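Local coordinates for protein 2-dehydro-3-deoxyphosphogluconate aldolase (Vibrio fischeri, PDB 3NZR) that belongs to the KDGP aldolase family, folds as a TIM-type barrel and is found with a second identical chain in its assembly, at residues 14-19 with 241-246; 24-29 with 57-62; 47-52 with 79-84; 144-149 with 175-180. All coordinates share one frame; numbering follows the deposited sequence.

Interaction 1. Residues 14-19 with 241-246; sequences VCLNVL and DMTKKL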
loop_
_atom_site.group_PDB
_atom_site.type_symbol
_atom_site.label_atom_id
_atom_site.label_comp_id
_atom_site.label_asym_id
_atom_site.label_seq_id
_atom_site.Cartn_x
_atom_site.Cartn_y
_atom_site.Cartn_z
ATOM N N VAL A 14 21.343 -11.287 12.239
ATOM C CA VAL A 14 20.245 -11.302 13.244
ATOM C C VAL A 14 20.314 -10.011 14.077
ATOM O O VAL A 14 21.342 -9.666 14.611
ATOM C CB VAL A 14 20.381 -12.522 14.155
ATOM C CG1 VAL A 14 19.258 -12.561 15.266
ATOM C CG2 VAL A 14 20.441 -13.803 13.341
ATOM N N CYS A 15 19.200 -9.311 14.193
ATOM C CA CYS A 15 19.042 -8.247 15.170
ATOM C C CYS A 15 17.762 -8.525 16.043
ATOM O O CYS A 15 16.652 -8.730 15.519
ATOM C CB CYS A 15 18.872 -6.972 14.420
ATOM S SG CYS A 15 18.869 -5.534 15.432
ATOM N N LEU A 16 17.929 -8.611 17.352
ATOM C CA LEU A 16 16.831 -8.883 18.293
ATOM C C LEU A 16 15.858 -7.661 18.398
ATOM O O LEU A 16 16.253 -6.500 18.249
ATOM C CB LEU A 16 17.410 -9.124 19.691
ATOM C CG LEU A 16 18.460 -10.199 19.807
ATOM C CD1 LEU A 16 19.056 -10.242 21.230
ATOM C CD2 LEU A 16 17.934 -11.577 19.349
ATOM N N ASN A 17 14.586 -7.938 18.601
ATOM C CA ASN A 17 13.624 -6.869 18.787
ATOM C C ASN A 17 12.838 -7.239 20.034
ATOM O O ASN A 17 12.189 -8.300 20.058
ATOM C CB ASN A 17 12.715 -6.752 17.584
ATOM C CG ASN A 17 11.815 -5.499 17.638
ATOM O OD1 ASN A 17 11.423 -5.080 18.665
ATOM N ND2 ASN A 17 11.575 -4.905 16.522
ATOM N N VAL A 18 12.938 -6.383 21.041
ATOM C CA VAL A 18 12.412 -6.592 22.364
ATOM C C VAL A 18 11.843 -5.220 22.808
ATOM O O VAL A 18 12.288 -4.163 22.326
ATOM C CB VAL A 18 13.467 -7.098 23.370
ATOM C CG1 VAL A 18 14.180 -8.362 22.810
ATOM C CG2 VAL A 18 14.495 -6.028 23.657
ATOM N N LEU A 19 10.865 -5.272 23.709
ATOM C CA LEU A 19 10.220 -4.119 24.217
ATOM C C LEU A 19 11.037 -3.539 25.346
ATOM O O LEU A 19 11.786 -4.274 26.015
ATOM C CB LEU A 19 8.851 -4.512 24.774
ATOM C CG LEU A 19 7.803 -5.004 23.751
ATOM C CD1 LEU A 19 6.414 -5.099 24.431
ATOM C CD2 LEU A 19 7.819 -4.065 22.484
ATOM N N ASP A 241 23.710 -14.667 23.326
ATOM C CA ASP A 241 24.662 -15.768 23.344
ATOM C C ASP A 241 24.144 -16.954 22.502
ATOM O O ASP A 241 24.899 -17.583 21.784
ATOM C CB ASP A 241 24.921 -16.208 24.764
ATOM C CG ASP A 241 25.883 -15.268 25.530
ATOM O OD1 ASP A 241 26.548 -14.381 24.923
ATOM O OD2 ASP A 241 25.942 -15.433 26.770
HETATM N N MSE A 242 22.841 -17.234 22.599
HETATM C CA MSE A 242 22.206 -18.211 21.740
HETATM C C MSE A 242 22.373 -17.867 20.271
HETATM O O MSE A 242 22.635 -18.755 19.443
HETATM C CB MSE A 242 20.707 -18.357 22.059
HETATM C CG MSE A 242 20.439 -19.077 23.346
HETATM SE SE MSE A 242 18.473 -19.205 23.729
HETATM C CE MSE A 242 18.577 -20.302 25.390
ATOM N N THR A 243 22.279 -16.583 19.957
ATOM C CA THR A 243 22.433 -16.166 18.578
ATOM C C THR A 243 23.908 -16.414 18.104
ATOM O O THR A 243 24.147 -16.933 17.014
ATOM C CB THR A 243 21.991 -14.702 18.444
ATOM O OG1 THR A 243 20.595 -14.602 18.849
ATOM C CG2 THR A 243 22.201 -14.156 17.007
ATOM N N LYS A 244 24.876 -16.162 18.977
ATOM C CA LYS A 244 26.293 -16.333 18.592
ATOM C C LYS A 244 26.578 -17.797 18.349
ATOM O O LYS A 244 27.255 -18.139 17.350
ATOM C CB LYS A 244 27.223 -15.817 19.685
ATOM C CG LYS A 244 27.068 -14.366 19.945
ATOM C CD LYS A 244 28.099 -13.838 20.935
ATOM C CE LYS A 244 28.007 -12.317 21.054
ATOM N NZ LYS A 244 28.992 -11.781 22.050
ATOM N N LYS A 245 26.031 -18.638 19.225
ATOM C CA LYS A 245 26.097 -20.087 19.079
ATOM C C LYS A 245 25.380 -20.645 17.848
ATOM O O LYS A 245 25.797 -21.681 17.328
ATOM C CB LYS A 245 25.558 -20.772 20.315
ATOM C CG LYS A 245 25.607 -22.292 20.247
ATOM C CD LYS A 245 25.302 -22.926 21.594
ATOM C CE LYS A 245 25.174 -24.457 21.467
ATOM N NZ LYS A 245 24.355 -25.098 22.553
ATOM N N LEU A 246 24.304 -19.986 17.399
ATOM C CA LEU A 246 23.552 -20.438 16.229
ATOM C C LEU A 246 24.385 -20.206 14.981
ATOM O O LEU A 246 24.376 -20.998 14.081
ATOM C CB LEU A 246 22.215 -19.668 16.058
ATOM C CG LEU A 246 21.000 -20.080 16.882
ATOM C CD1 LEU A 246 19.911 -18.992 16.741
ATOM C CD2 LEU A 246 20.480 -21.456 16.472
#
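Val14 and Thr243 meet tip to tip, and their methyl groups make up the close-packed part of this contact. Thr243 CG2 sits against the branch point of the valine, 3.8 Å from Val14 CB, with Val14 CG1 at the same 3.8 Å. The other valine methyl is a little further off, with Val14 CG2 at 4.1 Å from Thr243 CG2, so the threonine methyl rests on the whole forked end. Thr243 has its CG2 opposite the backbone N and its OG1 opposite the carbonyl carbon (chi1 -60°), which sends the methyl to Val14 and turns the hydroxyl toward Leu16. That second approach is looser: the leucine side chain runs alongside the threonine in the opposite sense, and Leu16 CD2 comes to 4.1 Å from Thr243 OG1. The hydroxyl finds its polar partners outside the two segments, in Tyr200 OH and in the carbonyl O of Leu239, one helical turn earlier. A buried polar atom is thereby satisfied while the flank of the same side chain stays apolar. All three touching residues are buried, whereas Lys245 of the same helix is exposed to solvent, and Met242, a selenomethionine, and Lys244 are partly exposed. Lys244 NZ forms a salt bridge with Glu34. The contact brings the C-terminal helix 233-247 against the start of the first barrel strand, 16-19. Leu16 shares backbone hydrogen bonds with His36 and Leu38 at the neighbouring strand 37-42, while Leu246 packs on Met204 and Gln205 of helix 200-209.

Interaction 2. Residues 24-29 with 57-62; sequences DNAADI and KKYSEV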
loop_
_atom_site.group_PDB
_atom_site.type_symbol
_atom_site.label_atom_id
_atom_site.label_comp_id
_atom_site.label_asym_id
_atom_site.label_seq_id
_atom_site.Cartn_x
_atom_site.Cartn_y
_atom_site.Cartn_z
ATOM N N ASP A 24 15.442 3.699 30.990
ATOM C CA ASP A 24 16.588 3.095 31.700
ATOM C C ASP A 24 16.718 1.599 31.329
ATOM O O ASP A 24 17.836 1.030 31.135
ATOM C CB ASP A 24 16.406 3.251 33.214
ATOM C CG ASP A 24 17.619 2.751 34.013
ATOM O OD1 ASP A 24 18.764 3.148 33.685
ATOM O OD2 ASP A 24 17.422 1.934 34.953
ATOM N N ASN A 25 15.553 0.975 31.191
ATOM C CA ASN A 25 15.500 -0.402 30.749
ATOM C C ASN A 25 16.128 -0.494 29.361
ATOM O O ASN A 25 16.881 -1.431 29.084
ATOM C CB ASN A 25 14.056 -0.884 30.791
ATOM C CG ASN A 25 13.896 -2.376 30.534
ATOM O OD1 ASN A 25 12.915 -2.786 29.893
ATOM N ND2 ASN A 25 14.771 -3.186 31.096
ATOM N N ALA A 26 15.760 0.447 28.486
ATOM C CA ALA A 26 16.321 0.495 27.136
ATOM C C ALA A 26 17.864 0.553 27.096
ATOM O O ALA A 26 18.486 -0.196 26.346
ATOM C CB ALA A 26 15.763 1.645 26.349
ATOM N N ALA A 27 18.452 1.429 27.899
ATOM C CA ALA A 27 19.924 1.470 28.100
ATOM C C ALA A 27 20.489 0.113 28.472
ATOM O O ALA A 27 21.495 -0.338 27.878
ATOM C CB ALA A 27 20.293 2.509 29.169
ATOM N N ASP A 28 19.853 -0.545 29.468
ATOM C CA ASP A 28 20.331 -1.860 29.929
ATOM C C ASP A 28 20.198 -2.904 28.835
ATOM O O ASP A 28 21.053 -3.735 28.665
ATOM C CB ASP A 28 19.587 -2.354 31.205
ATOM C CG ASP A 28 19.849 -1.466 32.461
ATOM O OD1 ASP A 28 20.637 -0.483 32.388
ATOM O OD2 ASP A 28 19.220 -1.759 33.521
ATOM N N ILE A 29 19.100 -2.827 28.071
ATOM C CA ILE A 29 18.862 -3.796 27.014
ATOM C C ILE A 29 19.910 -3.636 25.939
ATOM O O ILE A 29 20.481 -4.625 25.484
ATOM C CB ILE A 29 17.451 -3.607 26.397
ATOM C CG1 ILE A 29 16.367 -4.121 27.352
ATOM C CG2 ILE A 29 17.376 -4.247 24.979
ATOM C CD1 ILE A 29 14.954 -3.486 26.992
ATOM N N LYS A 57 12.231 10.085 21.394
ATOM C CA LYS A 57 13.541 10.670 21.256
ATOM C C LYS A 57 14.449 10.304 22.430
ATOM O O LYS A 57 15.634 10.053 22.256
ATOM C CB LYS A 57 13.435 12.171 21.091
ATOM C CG LYS A 57 12.982 12.610 19.647
ATOM C CD LYS A 57 13.104 14.136 19.423
ATOM C CE LYS A 57 12.457 14.962 20.551
ATOM N NZ LYS A 57 12.576 16.436 20.370
ATOM N N LYS A 58 13.909 10.217 23.626
ATOM C CA LYS A 58 14.759 9.817 24.774
ATOM C C LYS A 58 15.217 8.388 24.658
ATOM O O LYS A 58 16.299 8.032 25.110
ATOM C CB LYS A 58 14.029 9.986 26.096
ATOM C CG LYS A 58 13.830 11.409 26.430
ATOM C CD LYS A 58 12.684 11.639 27.401
ATOM C CE LYS A 58 12.622 13.142 27.771
ATOM N NZ LYS A 58 11.261 13.507 28.125
ATOM N N TYR A 59 14.389 7.527 24.098
ATOM C CA TYR A 59 14.845 6.155 23.907
ATOM C C TYR A 59 15.950 6.118 22.821
ATOM O O TYR A 59 16.900 5.354 22.894
ATOM C CB TYR A 59 13.676 5.270 23.494
ATOM C CG TYR A 59 12.717 4.952 24.607
ATOM C CD1 TYR A 59 12.861 3.799 25.334
ATOM C CD2 TYR A 59 11.656 5.778 24.906
ATOM C CE1 TYR A 59 11.993 3.459 26.344
ATOM C CE2 TYR A 59 10.760 5.444 25.922
ATOM C CZ TYR A 59 10.951 4.258 26.650
ATOM O OH TYR A 59 10.119 3.878 27.697
ATOM N N SER A 60 15.775 6.918 21.774
ATOM C CA SER A 60 16.778 6.980 20.719
ATOM C C SER A 60 18.188 7.418 21.293
ATOM O O SER A 60 19.220 6.890 20.912
ATOM C CB SER A 60 16.309 7.909 19.605
ATOM O OG SER A 60 17.362 8.064 18.698
ATOM N N GLU A 61 18.192 8.336 22.245
ATOM C CA GLU A 61 19.451 8.811 22.842
ATOM C C GLU A 61 20.280 7.740 23.521
ATOM O O GLU A 61 21.506 7.758 23.446
ATOM C CB GLU A 61 19.182 9.893 23.871
ATOM C CG GLU A 61 18.512 11.092 23.285
ATOM C CD GLU A 61 18.589 12.291 24.207
ATOM O OE1 GLU A 61 17.917 12.276 25.276
ATOM O OE2 GLU A 61 19.329 13.243 23.846
ATOM N N VAL A 62 19.628 6.822 24.207
ATOM C CA VAL A 62 20.339 5.818 24.971
ATOM C C VAL A 62 20.583 4.548 24.190
ATOM O O VAL A 62 21.108 3.588 24.727
ATOM C CB VAL A 62 19.603 5.521 26.287
ATOM C CG1 VAL A 62 19.512 6.840 27.137
ATOM C CG2 VAL A 62 18.218 4.903 26.026
#
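The phenol ring of Tyr59 meets Ala26 by its edge. Ala26 CB lies near the ring plane, 3.8 Å from Tyr59 CD1 and 4.2 Å from Tyr59 CE1, so the methyl abuts the CD1-CE1 edge. Further neighbours of the tyrosine side chain are Val23, from the same helix as Ala26, and Ala20, Val41 and Tyr46. The other flat group here, the Asn25 amide, turns elsewhere: its OD1 accepts from Gly21 N and its ND2 donates to Thr231 O, which ties the helix to the preceding turn and to strand 230-231. Val62 fills the second half of the contact. A chi1 of -60° puts its CG2 between the backbone N and the carbonyl carbon, and from there Val62 CG2 reaches the 24-29 backbone, 4.0 Å from Ala27 N. The same methyl is 4.1 Å from Ala26 CB, so Ala26 is touched by both the tyrosine and the valine. Ala27 meets Val62 at the branch point, CB to CB at 4.2 Å. Small residues at 26 and 27 let the chains come close, and the CA atoms of Ala27 and Val62 are only 5.4 Å apart. The segments lie on, or at the end of, consecutive outer helices of the barrel, 23-32 and 49-61, and Ala26 and Tyr59 also pack on Val39 and Val41 of strand 37-42 between them in sequence. The side chains meet by apolar contact alone. Cohesion therefore comes from shape and van der Waals contact, and Ser60 OG bonds to Asn65 OD1, away from the apolar contact.

Interaction 3. Residues 47-52 with 79-84; sequences PDVDTA and SMMVSL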
loop_
_atom_site.group_PDB
_atom_site.type_symbol
_atom_site.label_atom_id
_atom_site.label_comp_id
_atom_site.label_asym_id
_atom_site.label_seq_id
_atom_site.Cartn_x
_atom_site.Cartn_y
_atom_site.Cartn_z
ATOM N N PRO A 47 -0.956 9.293 24.179
ATOM C CA PRO A 47 -2.184 9.990 23.836
ATOM C C PRO A 47 -2.232 10.663 22.486
ATOM O O PRO A 47 -3.291 10.838 21.934
ATOM C CB PRO A 47 -2.218 11.083 24.884
ATOM C CG PRO A 47 -0.910 11.294 25.202
ATOM C CD PRO A 47 -0.189 10.061 25.140
ATOM N N ASP A 48 -1.093 11.079 21.982
ATOM C CA ASP A 48 -1.029 11.691 20.676
ATOM C C ASP A 48 0.355 11.590 20.052
ATOM O O ASP A 48 1.277 11.180 20.706
ATOM C CB ASP A 48 -1.517 13.134 20.707
ATOM C CG ASP A 48 -0.777 13.983 21.664
ATOM O OD1 ASP A 48 0.380 13.783 21.892
ATOM O OD2 ASP A 48 -1.369 14.897 22.211
ATOM N N VAL A 49 0.477 12.025 18.807
ATOM C CA VAL A 49 1.710 11.891 18.040
ATOM C C VAL A 49 2.846 12.632 18.731
ATOM O O VAL A 49 3.924 12.081 18.863
ATOM C CB VAL A 49 1.554 12.414 16.596
ATOM C CG1 VAL A 49 2.882 12.633 15.917
ATOM C CG2 VAL A 49 0.670 11.471 15.809
ATOM N N ASP A 50 2.598 13.868 19.160
ATOM C CA ASP A 50 3.673 14.698 19.676
ATOM C C ASP A 50 4.229 14.194 20.998
ATOM O O ASP A 50 5.420 14.232 21.224
ATOM C CB ASP A 50 3.171 16.141 19.839
ATOM C CG ASP A 50 2.855 16.804 18.486
ATOM O OD1 ASP A 50 3.440 16.383 17.427
ATOM O OD2 ASP A 50 2.026 17.756 18.483
ATOM N N THR A 51 3.343 13.722 21.850
ATOM C CA THR A 51 3.715 13.115 23.123
ATOM C C THR A 51 4.568 11.860 22.919
ATOM O O THR A 51 5.569 11.656 23.596
ATOM C CB THR A 51 2.418 12.810 23.920
ATOM O OG1 THR A 51 1.677 14.050 24.100
ATOM C CG2 THR A 51 2.699 12.178 25.307
ATOM N N ALA A 52 4.187 11.029 21.950
ATOM C CA ALA A 52 4.997 9.824 21.598
ATOM C C ALA A 52 6.365 10.240 20.957
ATOM O O ALA A 52 7.409 9.697 21.268
ATOM C CB ALA A 52 4.208 8.953 20.664
ATOM N N SER A 79 -2.151 2.315 12.915
ATOM C CA SER A 79 -1.272 2.382 11.726
ATOM C C SER A 79 -0.906 3.801 11.349
ATOM O O SER A 79 0.271 4.090 11.174
ATOM C CB SER A 79 -1.957 1.695 10.549
ATOM O OG SER A 79 -1.106 1.656 9.455
HETATM N N MSE A 80 -1.900 4.686 11.234
HETATM C CA MSE A 80 -1.558 6.034 10.807
HETATM C C MSE A 80 -0.698 6.742 11.845
HETATM O O MSE A 80 0.216 7.489 11.528
HETATM C CB MSE A 80 -2.778 6.839 10.441
HETATM C CG MSE A 80 -2.446 8.223 9.941
HETATM SE SE MSE A 80 -1.184 8.358 8.341
HETATM C CE MSE A 80 -2.562 7.895 6.916
HETATM N N MSE A 81 -0.967 6.492 13.113
HETATM C CA MSE A 81 -0.185 7.133 14.128
HETATM C C MSE A 81 1.244 6.690 14.095
HETATM O O MSE A 81 2.137 7.479 14.288
HETATM C CB MSE A 81 -0.788 6.863 15.508
HETATM C CG MSE A 81 -0.256 7.785 16.591
HETATM SE SE MSE A 81 -1.105 7.396 18.316
HETATM C CE MSE A 81 -2.792 8.463 18.083
ATOM N N VAL A 82 1.487 5.392 13.816
ATOM C CA VAL A 82 2.832 4.936 13.670
ATOM C C VAL A 82 3.527 5.599 12.517
ATOM O O VAL A 82 4.657 5.938 12.661
ATOM C CB VAL A 82 2.884 3.353 13.550
ATOM C CG1 VAL A 82 4.295 2.945 13.046
ATOM C CG2 VAL A 82 2.535 2.724 14.900
ATOM N N SER A 83 2.865 5.836 11.363
ATOM C CA SER A 83 3.449 6.447 10.273
ATOM C C SER A 83 3.787 7.873 10.623
ATOM O O SER A 83 4.911 8.299 10.311
ATOM C CB SER A 83 2.474 6.482 9.078
ATOM O OG SER A 83 2.231 5.185 8.493
ATOM N N LEU A 84 2.869 8.617 11.241
ATOM C CA LEU A 84 3.113 10.045 11.553
ATOM C C LEU A 84 4.210 10.162 12.625
ATOM O O LEU A 84 5.078 11.001 12.556
ATOM C CB LEU A 84 1.860 10.695 12.112
ATOM C CG LEU A 84 0.747 10.818 11.091
ATOM C CD1 LEU A 84 -0.528 11.305 11.774
ATOM C CD2 LEU A 84 1.160 11.822 10.039
#
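One methyl of Val49 serves both partners in this contact. CG2 stands opposite the carbonyl carbon, with CG1 opposite the backbone N (chi1 164°), and from there Val49 CG2 reaches 3.9 Å from Met81 CG and 4.0 Å from Leu84 CB. The two partners arrive differently. Met81, a selenomethionine, runs antiparallel alongside Val49: its chi1 of -165° sets CG opposite the backbone N and so brings this methylene to the valine, while the chain continues extended through chi2 and a bend at chi3 turns only the terminal methyl. Leu84 crosses Val49 at about a right angle and offers the root of its side chain. Both lie on one flank of the 79-84 helix, three residues apart, and the valine rests against them. Val49 is the first residue of helix 49-61, and the residue just before it sets that end. Asp48 is the N-cap, its OD1 accepting from Thr51 N at 3.0 Å with an N-H...O angle of 158°, nearly along the C-O axis. The same oxygen is met by Thr51 OG1 at 2.6 Å on its syn side, somewhat out of the carboxylate plane. This double grip fixes the carboxylate over the start of the helix, where the helix dipole would probably stabilise its charge. No touching residue is fully buried, as suits a contact on the outer layer of the barrel. Helix 79-89 continues the packing on to helix 101-108, through Leu84 on Leu107 and Ser83 OG bonded to Ser104 OG, while Ala52 rests on Tyr46.

Interaction 4. Residues 144-149 with 175-180; sequences VPVETA and FACVAK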
loop_
_atom_site.group_PDB
_atom_site.type_symbol
_atom_site.label_atom_id
_atom_site.label_comp_id
_atom_site.label_asym_id
_atom_site.label_seq_id
_atom_site.Cartn_x
_atom_site.Cartn_y
_atom_site.Cartn_z
ATOM N N VAL A 144 -3.588 -14.968 0.188
ATOM C CA VAL A 144 -2.871 -14.925 -1.059
ATOM C C VAL A 144 -1.584 -15.719 -0.984
ATOM O O VAL A 144 -1.083 -16.074 0.111
ATOM C CB VAL A 144 -2.506 -13.452 -1.402
ATOM C CG1 VAL A 144 -3.726 -12.602 -1.385
ATOM C CG2 VAL A 144 -1.451 -12.953 -0.394
ATOM N N PRO A 145 -0.995 -15.973 -2.146
ATOM C CA PRO A 145 0.219 -16.749 -2.139
ATOM C C PRO A 145 1.349 -15.971 -1.441
ATOM O O PRO A 145 1.470 -14.746 -1.655
ATOM C CB PRO A 145 0.519 -16.906 -3.638
ATOM C CG PRO A 145 -0.716 -16.798 -4.286
ATOM C CD PRO A 145 -1.481 -15.749 -3.529
ATOM N N VAL A 146 2.150 -16.647 -0.628
ATOM C CA VAL A 146 3.192 -15.963 0.130
ATOM C C VAL A 146 4.171 -15.234 -0.823
ATOM O O VAL A 146 4.603 -14.074 -0.573
ATOM C CB VAL A 146 3.939 -16.919 1.169
ATOM C CG1 VAL A 146 4.691 -17.987 0.520
ATOM C CG2 VAL A 146 4.886 -16.057 2.066
ATOM N N GLU A 147 4.470 -15.878 -1.949
ATOM C CA GLU A 147 5.327 -15.229 -2.941
ATOM C C GLU A 147 4.781 -13.887 -3.373
ATOM O O GLU A 147 5.538 -12.920 -3.527
ATOM C CB GLU A 147 5.543 -16.150 -4.164
ATOM C CG GLU A 147 6.201 -17.544 -3.805
ATOM C CD GLU A 147 5.196 -18.701 -3.385
ATOM O OE1 GLU A 147 3.979 -18.442 -3.127
ATOM O OE2 GLU A 147 5.658 -19.896 -3.302
ATOM N N THR A 148 3.469 -13.803 -3.581
ATOM C CA THR A 148 2.897 -12.572 -4.116
ATOM C C THR A 148 2.791 -11.556 -3.025
ATOM O O THR A 148 2.925 -10.357 -3.233
ATOM C CB THR A 148 1.576 -12.876 -4.674
ATOM O OG1 THR A 148 1.785 -13.944 -5.593
ATOM C CG2 THR A 148 0.960 -11.749 -5.391
ATOM N N ALA A 149 2.511 -12.001 -1.826
ATOM C CA ALA A 149 2.534 -11.038 -0.667
ATOM C C ALA A 149 3.910 -10.371 -0.492
ATOM O O ALA A 149 3.991 -9.203 -0.206
ATOM C CB ALA A 149 2.137 -11.798 0.643
ATOM N N PHE A 175 5.560 -21.574 8.628
ATOM C CA PHE A 175 6.676 -20.667 8.838
ATOM C C PHE A 175 7.828 -21.070 7.984
ATOM O O PHE A 175 8.445 -20.237 7.348
ATOM C CB PHE A 175 7.104 -20.658 10.313
ATOM C CG PHE A 175 8.329 -19.826 10.606
ATOM C CD1 PHE A 175 8.309 -18.437 10.444
ATOM C CD2 PHE A 175 9.487 -20.398 11.098
ATOM C CE1 PHE A 175 9.402 -17.684 10.745
ATOM C CE2 PHE A 175 10.612 -19.604 11.431
ATOM C CZ PHE A 175 10.549 -18.234 11.262
ATOM N N ALA A 176 8.161 -22.371 7.984
ATOM C CA ALA A 176 9.232 -22.852 7.137
ATOM C C ALA A 176 9.019 -22.447 5.667
ATOM O O ALA A 176 9.978 -22.106 4.997
ATOM C CB ALA A 176 9.399 -24.376 7.253
ATOM N N CYS A 177 7.783 -22.470 5.172
ATOM C CA CYS A 177 7.508 -22.078 3.797
ATOM C C CYS A 177 7.627 -20.545 3.621
ATOM O O CYS A 177 8.081 -20.086 2.582
ATOM C CB CYS A 177 6.120 -22.506 3.413
ATOM S SG CYS A 177 5.613 -21.998 1.771
ATOM N N VAL A 178 7.299 -19.763 4.635
ATOM C CA VAL A 178 7.512 -18.306 4.527
ATOM C C VAL A 178 8.976 -17.934 4.471
ATOM O O VAL A 178 9.389 -17.058 3.681
ATOM C CB VAL A 178 6.783 -17.568 5.638
ATOM C CG1 VAL A 178 7.162 -16.074 5.594
ATOM C CG2 VAL A 178 5.308 -17.807 5.526
ATOM N N ALA A 179 9.797 -18.624 5.290
ATOM C CA ALA A 179 11.239 -18.420 5.326
ATOM C C ALA A 179 11.803 -18.785 3.965
ATOM O O ALA A 179 12.611 -18.033 3.445
ATOM C CB ALA A 179 11.922 -19.305 6.405
ATOM N N LYS A 180 11.406 -19.932 3.392
ATOM C CA LYS A 180 11.876 -20.301 2.045
ATOM C C LYS A 180 11.568 -19.240 1.004
ATOM O O LYS A 180 12.429 -18.833 0.201
ATOM C CB LYS A 180 11.232 -21.594 1.601
ATOM C CG LYS A 180 11.740 -22.105 0.219
ATOM C CD LYS A 180 11.158 -23.503 -0.141
ATOM C CE LYS A 180 12.118 -24.272 -1.108
ATOM N NZ LYS A 180 11.744 -25.723 -1.264
#
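Val146 and Val178 join two outer helices of the TIM-type barrel, 146-155 and 172-184, which precede and follow strand 160-163 in the chain. The packing between the segments is entirely apolar. The two valines meet at an oblique angle, with Val146 CG2 at 3.9 Å from Val178 CG2 and 4.2 Å from Val178 CG1, so one methyl of the first lies against the fork of the second. Behind them, Val178 also packs on Leu189 of strand 188-191 and Val146 on Val128, so both valines are buried. Cys177 completes the apolar group from the more open side, its SG facing the CG1 methyl of Val146. Backbone bonding concerns the helix start. Pro145 is its N-cap, and its carbonyl O receives Ala149 N at 2.9 Å, and more weakly Thr148 N. The proline has no amide hydrogen, and none is needed here, since the helical N-H to O=C bonds begin only beyond the N-cap. Just before it, Val144 shares a backbone hydrogen bond with Val128, and together they belong to the antiparallel pair 127-129 and 143-145. Contacts with the second subunit form a third group, lying away from the Val146 methyls: Thr148 OG1 bonds to Glu140 O of the second subunit, and Val144 packs on Val144 of that subunit, so the same short segment serves both the barrel wall and the dimer. A torsion explains the cysteine contact: with chi1 at 65°, Val146 CG1 lies between its own backbone N and carbonyl carbon, and from there it comes to 4.3 Å from Cys177 SG.

From the N terminus, strand 16-19 opens interaction 1, whose loop closes only at helix 233-247, so the other three contacts are nested within it. Strand 16-19 leads directly into helix 23-32, where interaction 2 begins; here the two contacts touch, with Val18 CG2 packed on Ile29 CG2. Before interaction 2 closes at 57-62, interaction 3 opens at 47-52 on the same helix 49-61, so the two cross along the chain. Interaction 3 closes at 79-84; interaction 4 opens at 144-149 and closes at 175-180, in series with both. Interactions 2, 3 and 4 pair outer helices around the barrel, while interaction 1 brings the last helix back to the first strand.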